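Local coordinates for protein actinorhodin polyketide putative beta-ketoacyl synthase 2 (Streptomyces coelicolor A3, PDB 1TQY) that probably acts as the chain length factor that pairs with the ketosynthase to build the polyketide backbone of the antibiotic actinorhodin, at residues Asp174-Ala179 / Gly345-Val350; Asp66-Arg71 / Ala83-Asp88; Lys335-Arg340 / Pro364-Thr369. All coordinates share one frame; numbering follows the deposited sequence.

Contact 1: residues Asp174-Ala179 / Gly345-Val350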
ATOM      1  N   ASP B 174       8.631   4.821  -4.627  1.00 22.98           N
ATOM      2  CA  ASP B 174       8.418   4.866  -3.190  1.00 22.92           C
ATOM      3  C   ASP B 174       8.715   3.508  -2.557  1.00 22.82           C
ATOM      4  O   ASP B 174       9.269   3.445  -1.462  1.00 19.64           O
ATOM      5  CB  ASP B 174       6.981   5.284  -2.878  1.00 23.75           C
ATOM      6  CG  ASP B 174       6.729   6.763  -3.143  1.00 27.86           C
ATOM      7  OD1 ASP B 174       5.543   7.173  -3.163  1.00 30.08           O
ATOM      8  OD2 ASP B 174       7.709   7.522  -3.321  1.00 27.20           O
ATOM      9  N   ALA B 175       8.346   2.429  -3.250  1.00 22.93           N
ATOM     10  CA  ALA B 175       8.575   1.075  -2.745  1.00 23.34           C
ATOM     11  C   ALA B 175      10.077   0.849  -2.569  1.00 21.33           C
ATOM     12  O   ALA B 175      10.525   0.336  -1.542  1.00 21.76           O
ATOM     13  CB  ALA B 175       7.986   0.039  -3.718  1.00 22.30           C
ATOM     14  N   LEU B 176      10.835   1.235  -3.589  1.00 23.03           N
ATOM     15  CA  LEU B 176      12.287   1.105  -3.600  1.00 24.01           C
ATOM     16  C   LEU B 176      12.902   1.908  -2.462  1.00 24.42           C
ATOM     17  O   LEU B 176      13.845   1.464  -1.803  1.00 22.00           O
ATOM     18  CB  LEU B 176      12.837   1.586  -4.940  1.00 24.48           C
ATOM     19  CG  LEU B 176      13.215   0.532  -5.980  1.00 26.82           C
ATOM     20  CD1 LEU B 176      12.384  -0.727  -5.812  1.00 29.80           C
ATOM     21  CD2 LEU B 176      13.035   1.127  -7.373  1.00 27.31           C
ATOM     22  N   GLY B 177      12.363   3.099  -2.235  1.00 24.37           N
ATOM     23  CA  GLY B 177      12.869   3.923  -1.155  1.00 24.25           C
ATOM     24  C   GLY B 177      12.497   3.283   0.172  1.00 25.20           C
ATOM     25  O   GLY B 177      13.244   3.358   1.155  1.00 24.99           O
ATOM     26  N   HIS B 178      11.331   2.643   0.205  1.00 25.10           N
ATOM     27  CA  HIS B 178      10.848   1.987   1.424  1.00 25.81           C
ATOM     28  C   HIS B 178      11.759   0.801   1.759  1.00 26.07           C
ATOM     29  O   HIS B 178      12.026   0.502   2.929  1.00 25.88           O
ATOM     30  CB  HIS B 178       9.399   1.515   1.226  1.00 24.84           C
ATOM     31  CG  HIS B 178       8.752   0.983   2.471  1.00 26.75           C
ATOM     32  ND1 HIS B 178       7.631   1.563   3.033  1.00 27.61           N
ATOM     33  CD2 HIS B 178       9.035  -0.099   3.238  1.00 27.55           C
ATOM     34  CE1 HIS B 178       7.254   0.859   4.089  1.00 26.35           C
ATOM     35  NE2 HIS B 178       8.089  -0.155   4.235  1.00 25.22           N
ATOM     36  N   ALA B 179      12.234   0.129   0.716  1.00 25.85           N
ATOM     37  CA  ALA B 179      13.129  -1.000   0.899  1.00 25.42           C
ATOM     38  C   ALA B 179      14.436  -0.493   1.484  1.00 25.39           C
ATOM     39  O   ALA B 179      14.984  -1.078   2.423  1.00 24.57           O
ATOM     40  CB  ALA B 179      13.392  -1.691  -0.425  1.00 21.96           C
ATOM     41  N   GLY B 345       6.516   1.329 -13.576  1.00 24.15           N
ATOM     42  CA  GLY B 345       7.311   2.372 -14.211  1.00 23.93           C
ATOM     43  C   GLY B 345       8.555   2.868 -13.501  1.00 23.61           C
ATOM     44  O   GLY B 345       9.613   3.001 -14.120  1.00 24.08           O
ATOM     45  N   GLY B 346       8.435   3.162 -12.212  1.00 23.20           N
ATOM     46  CA  GLY B 346       9.581   3.646 -11.462  1.00 23.05           C
ATOM     47  C   GLY B 346      10.667   2.579 -11.441  1.00 24.73           C
ATOM     48  O   GLY B 346      11.832   2.828 -11.797  1.00 24.01           O
ATOM     49  N   PRO B 347      10.310   1.365 -11.014  1.00 24.83           N
ATOM     50  CA  PRO B 347      11.263   0.256 -10.952  1.00 24.70           C
ATOM     51  C   PRO B 347      11.993   0.015 -12.274  1.00 24.70           C
ATOM     52  O   PRO B 347      13.206  -0.184 -12.290  1.00 23.62           O
ATOM     53  CB  PRO B 347      10.381  -0.915 -10.534  1.00 23.38           C
ATOM     54  CG  PRO B 347       9.443  -0.249  -9.561  1.00 23.10           C
ATOM     55  CD  PRO B 347       9.053   1.015 -10.327  1.00 22.72           C
ATOM     56  N   LEU B 348      11.251   0.047 -13.382  1.00 25.25           N
ATOM     57  CA  LEU B 348      11.850  -0.181 -14.694  1.00 26.44           C
ATOM     58  C   LEU B 348      12.785   0.968 -15.088  1.00 26.16           C
ATOM     59  O   LEU B 348      13.830   0.755 -15.716  1.00 25.42           O
ATOM     60  CB  LEU B 348      10.766  -0.377 -15.763  1.00 26.18           C
ATOM     61  CG  LEU B 348      11.290  -0.934 -17.092  1.00 25.32           C
ATOM     62  CD1 LEU B 348      12.057  -2.218 -16.823  1.00 23.88           C
ATOM     63  CD2 LEU B 348      10.137  -1.198 -18.054  1.00 24.60           C
ATOM     64  N   ASP B 349      12.405   2.187 -14.720  1.00 27.09           N
ATOM     65  CA  ASP B 349      13.227   3.364 -14.995  1.00 27.47           C
ATOM     66  C   ASP B 349      14.552   3.212 -14.243  1.00 25.98           C
ATOM     67  O   ASP B 349      15.623   3.495 -14.784  1.00 25.55           O
ATOM     68  CB  ASP B 349      12.493   4.634 -14.543  1.00 29.30           C
ATOM     69  CG  ASP B 349      11.605   5.228 -15.641  1.00 33.04           C
ATOM     70  OD1 ASP B 349      11.303   4.532 -16.645  1.00 33.25           O
ATOM     71  OD2 ASP B 349      11.195   6.402 -15.495  1.00 38.42           O
ATOM     72  N   VAL B 350      14.468   2.756 -12.995  1.00 25.73           N
ATOM     73  CA  VAL B 350      15.654   2.537 -12.180  1.00 22.35           C
ATOM     74  C   VAL B 350      16.578   1.513 -12.843  1.00 22.12           C
ATOM     75  O   VAL B 350      17.792   1.708 -12.910  1.00 20.36           O
ATOM     76  CB  VAL B 350      15.273   2.049 -10.766  1.00 23.45           C
ATOM     77  CG1 VAL B 350      16.517   1.549 -10.027  1.00 21.79           C
ATOM     78  CG2 VAL B 350      14.629   3.208  -9.984  1.00 21.87           C
TER
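L176 lays the methyl CD2 of its branched end against V350 and P347, and nearly all of the contact passes through that one methyl. The two branched side chains meet tip to tip, with CD2 of L176 3.7 Å from CG2 of V350. The same methyl also lies over the start of the second helix, 4.1 Å from CA of P347, while the proline ring carbon CG stands 4.4 Å from it. V350 offers CG2 because its first torsion (168°) sets CG1 anti to the backbone N and leaves CG2 beside that N, where it meets L176. The leucine is probably somewhat strained, its first torsion of -101° lying well off a staggered value. The backbones come nearest at L176 and P347, whose CA atoms are 7.5 Å apart, and the interface is apolar with no hydrogen bond across it. Strands cover the pair, L176 resting also on S192 and V350 on L242. Two residues before L176, OD2 of D174 bonds to OG of S267 and OG of S404. Further along the same helix, H178 packs on a polar side chain of the partner protein chain. Helices 171-185 and 345-359 thus form the buried central helical layer, held between β-sheets, that is the hallmark of the thiolase fold.

Contact 2: residues Asp66-Arg71 / Ala83-Asp88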
ATOM      1  N   ASP B  66       4.528 -21.538 -18.700  1.00 28.78           N
ATOM      2  CA  ASP B  66       5.931 -21.859 -18.923  1.00 30.20           C
ATOM      3  C   ASP B  66       6.838 -21.216 -17.888  1.00 31.21           C
ATOM      4  O   ASP B  66       8.021 -21.541 -17.810  1.00 31.35           O
ATOM      5  CB  ASP B  66       6.376 -21.426 -20.322  1.00 32.06           C
ATOM      6  CG  ASP B  66       5.727 -22.250 -21.425  1.00 34.76           C
ATOM      7  OD1 ASP B  66       5.613 -23.485 -21.262  1.00 36.43           O
ATOM      8  OD2 ASP B  66       5.350 -21.669 -22.461  1.00 36.58           O
ATOM      9  N   HIS B  67       6.297 -20.312 -17.080  1.00 30.47           N
ATOM     10  CA  HIS B  67       7.122 -19.634 -16.081  1.00 30.69           C
ATOM     11  C   HIS B  67       6.640 -19.817 -14.643  1.00 30.54           C
ATOM     12  O   HIS B  67       7.438 -19.773 -13.708  1.00 30.94           O
ATOM     13  CB  HIS B  67       7.179 -18.148 -16.412  1.00 30.03           C
ATOM     14  CG  HIS B  67       7.842 -17.846 -17.722  1.00 29.51           C
ATOM     15  ND1 HIS B  67       9.179 -17.528 -17.820  1.00 29.49           N
ATOM     16  CD2 HIS B  67       7.352 -17.797 -18.983  1.00 28.54           C
ATOM     17  CE1 HIS B  67       9.484 -17.290 -19.082  1.00 29.23           C
ATOM     18  NE2 HIS B  67       8.393 -17.447 -19.809  1.00 29.41           N
ATOM     19  N   ILE B  68       5.336 -20.028 -14.483  1.00 31.67           N
ATOM     20  CA  ILE B  68       4.707 -20.190 -13.178  1.00 31.49           C
ATOM     21  C   ILE B  68       4.236 -21.637 -12.929  1.00 33.27           C
ATOM     22  O   ILE B  68       3.690 -22.296 -13.826  1.00 33.78           O
ATOM     23  CB  ILE B  68       3.484 -19.236 -13.076  1.00 31.80           C
ATOM     24  CG1 ILE B  68       3.939 -17.774 -13.202  1.00 32.11           C
ATOM     25  CG2 ILE B  68       2.716 -19.495 -11.796  1.00 31.41           C
ATOM     26  CD1 ILE B  68       4.956 -17.335 -12.152  1.00 32.25           C
ATOM     27  N   PRO B  69       4.440 -22.146 -11.700  1.00 33.20           N
ATOM     28  CA  PRO B  69       4.046 -23.505 -11.295  1.00 33.09           C
ATOM     29  C   PRO B  69       2.539 -23.715 -11.465  1.00 32.91           C
ATOM     30  O   PRO B  69       1.743 -22.866 -11.063  1.00 33.70           O
ATOM     31  CB  PRO B  69       4.462 -23.561  -9.826  1.00 33.85           C
ATOM     32  CG  PRO B  69       5.643 -22.649  -9.773  1.00 34.87           C
ATOM     33  CD  PRO B  69       5.207 -21.482 -10.633  1.00 33.29           C
ATOM     34  N   GLY B  70       2.145 -24.848 -12.041  1.00 32.67           N
ATOM     35  CA  GLY B  70       0.732 -25.112 -12.253  1.00 31.43           C
ATOM     36  C   GLY B  70      -0.157 -24.853 -11.046  1.00 31.48           C
ATOM     37  O   GLY B  70      -1.348 -24.587 -11.179  1.00 30.64           O
ATOM     38  N   ARG B  71       0.422 -24.932  -9.857  1.00 32.26           N
ATOM     39  CA  ARG B  71      -0.335 -24.713  -8.637  1.00 33.22           C
ATOM     40  C   ARG B  71      -0.783 -23.259  -8.466  1.00 32.60           C
ATOM     41  O   ARG B  71      -1.891 -22.987  -8.000  1.00 31.07           O
ATOM     42  CB  ARG B  71       0.522 -25.123  -7.449  1.00 36.27           C
ATOM     43  CG  ARG B  71      -0.199 -25.162  -6.133  1.00 41.83           C
ATOM     44  CD  ARG B  71       0.762 -25.660  -5.089  1.00 44.29           C
ATOM     45  NE  ARG B  71       1.921 -24.774  -4.987  1.00 48.42           N
ATOM     46  CZ  ARG B  71       1.862 -23.528  -4.526  1.00 49.52           C
ATOM     47  NH1 ARG B  71       0.697 -23.030  -4.124  1.00 49.87           N
ATOM     48  NH2 ARG B  71       2.963 -22.787  -4.456  1.00 49.76           N
ATOM     49  N   ALA B  83       5.044 -10.521 -11.944  1.00 22.44           N
ATOM     50  CA  ALA B  83       5.830 -10.132 -10.779  1.00 21.34           C
ATOM     51  C   ALA B  83       6.624 -11.309 -10.215  1.00 22.33           C
ATOM     52  O   ALA B  83       7.766 -11.143  -9.800  1.00 22.91           O
ATOM     53  CB  ALA B  83       4.909  -9.562  -9.697  1.00 19.88           C
ATOM     54  N   LEU B  84       6.013 -12.489 -10.180  1.00 21.47           N
ATOM     55  CA  LEU B  84       6.694 -13.673  -9.665  1.00 23.46           C
ATOM     56  C   LEU B  84       7.823 -14.058 -10.622  1.00 23.99           C
ATOM     57  O   LEU B  84       8.892 -14.467 -10.188  1.00 26.24           O
ATOM     58  CB  LEU B  84       5.712 -14.848  -9.521  1.00 22.76           C
ATOM     59  CG  LEU B  84       4.654 -14.795  -8.402  1.00 23.53           C
ATOM     60  CD1 LEU B  84       3.598 -15.870  -8.627  1.00 25.16           C
ATOM     61  CD2 LEU B  84       5.333 -14.992  -7.049  1.00 20.40           C
ATOM     62  N   THR B  85       7.587 -13.911 -11.921  1.00 23.76           N
ATOM     63  CA  THR B  85       8.597 -14.260 -12.905  1.00 23.80           C
ATOM     64  C   THR B  85       9.757 -13.300 -12.773  1.00 24.46           C
ATOM     65  O   THR B  85      10.928 -13.696 -12.778  1.00 25.70           O
ATOM     66  CB  THR B  85       8.036 -14.164 -14.320  1.00 24.03           C
ATOM     67  OG1 THR B  85       6.895 -15.017 -14.432  1.00 23.94           O
ATOM     68  CG2 THR B  85       9.082 -14.563 -15.341  1.00 21.24           C
ATOM     69  N   ALA B  86       9.409 -12.024 -12.649  1.00 25.44           N
ATOM     70  CA  ALA B  86      10.387 -10.959 -12.486  1.00 25.27           C
ATOM     71  C   ALA B  86      11.186 -11.212 -11.213  1.00 23.75           C
ATOM     72  O   ALA B  86      12.417 -11.201 -11.236  1.00 24.63           O
ATOM     73  CB  ALA B  86       9.671  -9.614 -12.399  1.00 25.18           C
ATOM     74  N   ALA B  87      10.482 -11.451 -10.109  1.00 23.58           N
ATOM     75  CA  ALA B  87      11.140 -11.689  -8.831  1.00 22.81           C
ATOM     76  C   ALA B  87      12.128 -12.849  -8.893  1.00 24.37           C
ATOM     77  O   ALA B  87      13.258 -12.728  -8.428  1.00 23.30           O
ATOM     78  CB  ALA B  87      10.100 -11.931  -7.740  1.00 23.13           C
ATOM     79  N   ASP B  88      11.711 -13.970  -9.470  1.00 26.50           N
ATOM     80  CA  ASP B  88      12.598 -15.127  -9.557  1.00 28.54           C
ATOM     81  C   ASP B  88      13.870 -14.789 -10.328  1.00 28.85           C
ATOM     82  O   ASP B  88      14.983 -15.078  -9.867  1.00 27.88           O
ATOM     83  CB  ASP B  88      11.877 -16.306 -10.215  1.00 30.37           C
ATOM     84  CG  ASP B  88      12.754 -17.540 -10.315  1.00 34.76           C
ATOM     85  OD1 ASP B  88      13.138 -18.092  -9.258  1.00 36.34           O
ATOM     86  OD2 ASP B  88      13.064 -17.961 -11.454  1.00 36.70           O
TER
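H67 and I68, in and just after the short, weakly bonded helix 64-67, pack on helix 78-93, one of the helices that cover the sheet in the N-terminal half of this thiolase fold; A86 and A87 of that helix pack on I241 of strand 238-246. H67 comes first and meets T85, where the two segments have their nearest CA atoms, 6.4 Å apart. Its CB sits 3.7 Å from OG1 of T85, and the threonine methyl CG2 comes to 3.9 Å from ND1 of H67, approaching the imidazole at a slant. The ring of F62 meets the same imidazole with its plane inclined by about 30°, and F62 also touches T85. I68 follows, buried, and its CB does not head straight for the helix. With CG1 placed beside the backbone N (chi1 -62°), the chain bends at its second torsion and brings CD1 against both L84 and T85. It crosses the L84 side chain at about a right angle, CD1 of I68 lying 3.7 Å from CB of L84 and 4.1 Å from CD1 of L84. L72 and L73 extend this apolar patch, L72 against L84 and L73 against I68. Next along, P69 leans on R155 of helix 147-156, a residue that D88 also touches. The T85 hydroxyl is turned back to its own helix: OG1 hydrogen-bonds to O of R81 one turn earlier, while the same OG1 lies 3.8 Å from CD1 of I68.

Contact 3: residues Lys335-Arg340 / Pro364-Thr369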
ATOM      1  N   LYS B 335      10.782   5.128 -21.257  1.00 24.44           N
ATOM      2  CA  LYS B 335       9.457   4.527 -21.171  1.00 23.19           C
ATOM      3  C   LYS B 335       8.627   4.759 -22.433  1.00 23.85           C
ATOM      4  O   LYS B 335       7.533   4.206 -22.574  1.00 23.78           O
ATOM      5  CB  LYS B 335       8.697   5.015 -19.931  1.00 23.22           C
ATOM      6  CG  LYS B 335       8.459   6.514 -19.849  1.00 23.83           C
ATOM      7  CD  LYS B 335       7.529   6.854 -18.674  1.00 24.66           C
ATOM      8  CE  LYS B 335       8.161   6.497 -17.321  1.00 22.12           C
ATOM      9  NZ  LYS B 335       9.354   7.371 -17.015  1.00 23.54           N
ATOM     10  N   THR B 336       9.134   5.575 -23.351  1.00 23.42           N
ATOM     11  CA  THR B 336       8.426   5.801 -24.602  1.00 22.10           C
ATOM     12  C   THR B 336       8.381   4.475 -25.367  1.00 22.39           C
ATOM     13  O   THR B 336       7.546   4.285 -26.253  1.00 19.77           O
ATOM     14  CB  THR B 336       9.140   6.859 -25.477  1.00 22.37           C
ATOM     15  OG1 THR B 336      10.545   6.572 -25.529  1.00 22.53           O
ATOM     16  CG2 THR B 336       8.934   8.260 -24.905  1.00 20.39           C
ATOM     17  N   THR B 337       9.277   3.556 -25.015  1.00 22.72           N
ATOM     18  CA  THR B 337       9.310   2.256 -25.671  1.00 24.54           C
ATOM     19  C   THR B 337       8.412   1.222 -25.002  1.00 25.38           C
ATOM     20  O   THR B 337       8.162   0.162 -25.572  1.00 25.71           O
ATOM     21  CB  THR B 337      10.741   1.661 -25.721  1.00 22.94           C
ATOM     22  OG1 THR B 337      11.238   1.495 -24.386  1.00 25.79           O
ATOM     23  CG2 THR B 337      11.668   2.558 -26.510  1.00 22.28           C
ATOM     24  N   THR B 338       7.918   1.527 -23.802  1.00 25.17           N
ATOM     25  CA  THR B 338       7.075   0.580 -23.065  1.00 24.11           C
ATOM     26  C   THR B 338       5.680   1.064 -22.689  1.00 24.14           C
ATOM     27  O   THR B 338       4.760   0.258 -22.543  1.00 24.01           O
ATOM     28  CB  THR B 338       7.732   0.160 -21.737  1.00 24.71           C
ATOM     29  OG1 THR B 338       7.808   1.299 -20.867  1.00 23.98           O
ATOM     30  CG2 THR B 338       9.125  -0.368 -21.975  1.00 23.15           C
ATOM     31  N   GLY B 339       5.523   2.372 -22.533  1.00 23.05           N
ATOM     32  CA  GLY B 339       4.245   2.903 -22.113  1.00 21.88           C
ATOM     33  C   GLY B 339       4.401   3.081 -20.613  1.00 22.04           C
ATOM     34  O   GLY B 339       5.447   2.722 -20.061  1.00 21.61           O
ATOM     35  N   ARG B 340       3.393   3.637 -19.946  1.00 22.85           N
ATOM     36  CA  ARG B 340       3.464   3.844 -18.500  1.00 23.13           C
ATOM     37  C   ARG B 340       2.988   2.570 -17.806  1.00 23.21           C
ATOM     38  O   ARG B 340       1.854   2.127 -18.012  1.00 22.16           O
ATOM     39  CB  ARG B 340       2.591   5.035 -18.081  1.00 22.64           C
ATOM     40  CG  ARG B 340       3.074   6.400 -18.610  1.00 23.39           C
ATOM     41  CD  ARG B 340       2.303   7.583 -18.001  1.00 22.14           C
ATOM     42  NE  ARG B 340       2.589   7.833 -16.586  1.00 24.76           N
ATOM     43  CZ  ARG B 340       3.668   8.463 -16.127  1.00 24.90           C
ATOM     44  NH1 ARG B 340       4.588   8.912 -16.969  1.00 25.65           N
ATOM     45  NH2 ARG B 340       3.816   8.664 -14.825  1.00 24.90           N
ATOM     46  N   PRO B 364      18.286   6.134 -24.992  1.00 27.23           N
ATOM     47  CA  PRO B 364      17.588   7.211 -25.700  1.00 26.86           C
ATOM     48  C   PRO B 364      16.069   7.245 -25.556  1.00 26.92           C
ATOM     49  O   PRO B 364      15.461   6.334 -24.992  1.00 25.02           O
ATOM     50  CB  PRO B 364      18.003   6.979 -27.144  1.00 25.88           C
ATOM     51  CG  PRO B 364      17.987   5.476 -27.230  1.00 27.31           C
ATOM     52  CD  PRO B 364      18.691   5.071 -25.928  1.00 26.76           C
ATOM     53  N   THR B 365      15.464   8.319 -26.062  1.00 26.36           N
ATOM     54  CA  THR B 365      14.014   8.478 -26.025  1.00 25.68           C
ATOM     55  C   THR B 365      13.516   8.246 -27.444  1.00 26.46           C
ATOM     56  O   THR B 365      14.051   8.819 -28.393  1.00 28.32           O
ATOM     57  CB  THR B 365      13.601   9.897 -25.589  1.00 25.05           C
ATOM     58  OG1 THR B 365      14.238  10.218 -24.347  1.00 24.67           O
ATOM     59  CG2 THR B 365      12.087   9.977 -25.419  1.00 23.91           C
ATOM     60  N   ALA B 366      12.495   7.404 -27.578  1.00 26.27           N
ATOM     61  CA  ALA B 366      11.911   7.068 -28.874  1.00 26.76           C
ATOM     62  C   ALA B 366      10.682   7.921 -29.197  1.00 27.96           C
ATOM     63  O   ALA B 366      10.023   8.433 -28.292  1.00 27.21           O
ATOM     64  CB  ALA B 366      11.513   5.589 -28.890  1.00 26.24           C
ATOM     65  N   GLY B 367      10.392   8.074 -30.491  1.00 28.73           N
ATOM     66  CA  GLY B 367       9.219   8.816 -30.936  1.00 30.26           C
ATOM     67  C   GLY B 367       9.280  10.330 -31.033  1.00 30.00           C
ATOM     68  O   GLY B 367       8.980  10.903 -32.084  1.00 30.45           O
ATOM     69  N   VAL B 368       9.633  10.970 -29.922  1.00 29.03           N
ATOM     70  CA  VAL B 368       9.739  12.423 -29.850  1.00 28.61           C
ATOM     71  C   VAL B 368      10.641  12.938 -30.965  1.00 28.08           C
ATOM     72  O   VAL B 368      11.723  12.393 -31.186  1.00 27.46           O
ATOM     73  CB  VAL B 368      10.334  12.847 -28.487  1.00 28.68           C
ATOM     74  CG1 VAL B 368      10.341  14.371 -28.350  1.00 26.55           C
ATOM     75  CG2 VAL B 368       9.534  12.206 -27.367  1.00 28.16           C
ATOM     76  N   THR B 369      10.192  13.975 -31.667  1.00 27.98           N
ATOM     77  CA  THR B 369      10.974  14.564 -32.750  1.00 29.64           C
ATOM     78  C   THR B 369      11.144  16.069 -32.576  1.00 30.57           C
ATOM     79  O   THR B 369      12.133  16.629 -33.036  1.00 31.07           O
ATOM     80  CB  THR B 369      10.327  14.311 -34.124  1.00 29.23           C
ATOM     81  OG1 THR B 369       9.008  14.871 -34.133  1.00 30.84           O
ATOM     82  CG2 THR B 369      10.243  12.816 -34.408  1.00 28.46           C
TER
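T336 and A366 bring two irregular pieces of backbone to within 5.7 Å, measured CA to CA. The first piece turns through a 3-10 segment at 335-337, and O of K335 receives two bonds, from N of T338 and from N of G339. The second has no regular structure; it bends in a classic γ turn at G367, closed by a weak bond from N of V368 to O of A366. The single hydrogen bond between the pieces joins side chain to main chain: N of A366 donates to OG1 of T336 over 2.9 Å, with an N-H...O angle of 151°. OG1 of T336 also bonds to O of V333, so two hydrogen bonds hold the hydroxyl, one accepted from N of A366 and one donated to O of V333. Its first torsion, 47°, wedges OG1 between the backbone N and the carbonyl carbon. Both pieces flank helix 345-359 of the C-terminal half of the thiolase fold, one before it, after strand 330-332, and one after it, before strand 378-379. Methyl groups fill in round the bond. CG2 of T336 lies 3.6 Å from CG2 of T365, the two side chains crossing at about a right angle, and CG2 of T337 touches CB of A366 at 3.9 Å. OG1 of T365 has N of V333 and O of V380, just beyond strands 330-332 and 378-379, among its partners. The T337 hydroxyl bonds to O of P334, while its side chain also packs on V33 of helix 26-34.

In the fold
From the N terminus, contact 2 comes first, on the outer side of the N-terminal half; it closes a short excursion, with eleven residues between its segments, that joins helix 64-67 to helix 78-93. Contact 1 then begins on helix 171-185 and spans 165 residues before its second half arrives on helix 345-359, joining the central helices of the two halves. Contact 3 opens inside that span, at 335-340, and closes beyond it at 364-369, so contacts 1 and 3 cross. They also touch: NZ of K335 forms a salt bridge of 2.6 Å with OD2 of D349, tying the loop before helix 345-359 to the helix itself. Contact 2 stands apart, its centre about 21 Å from that of contact 1.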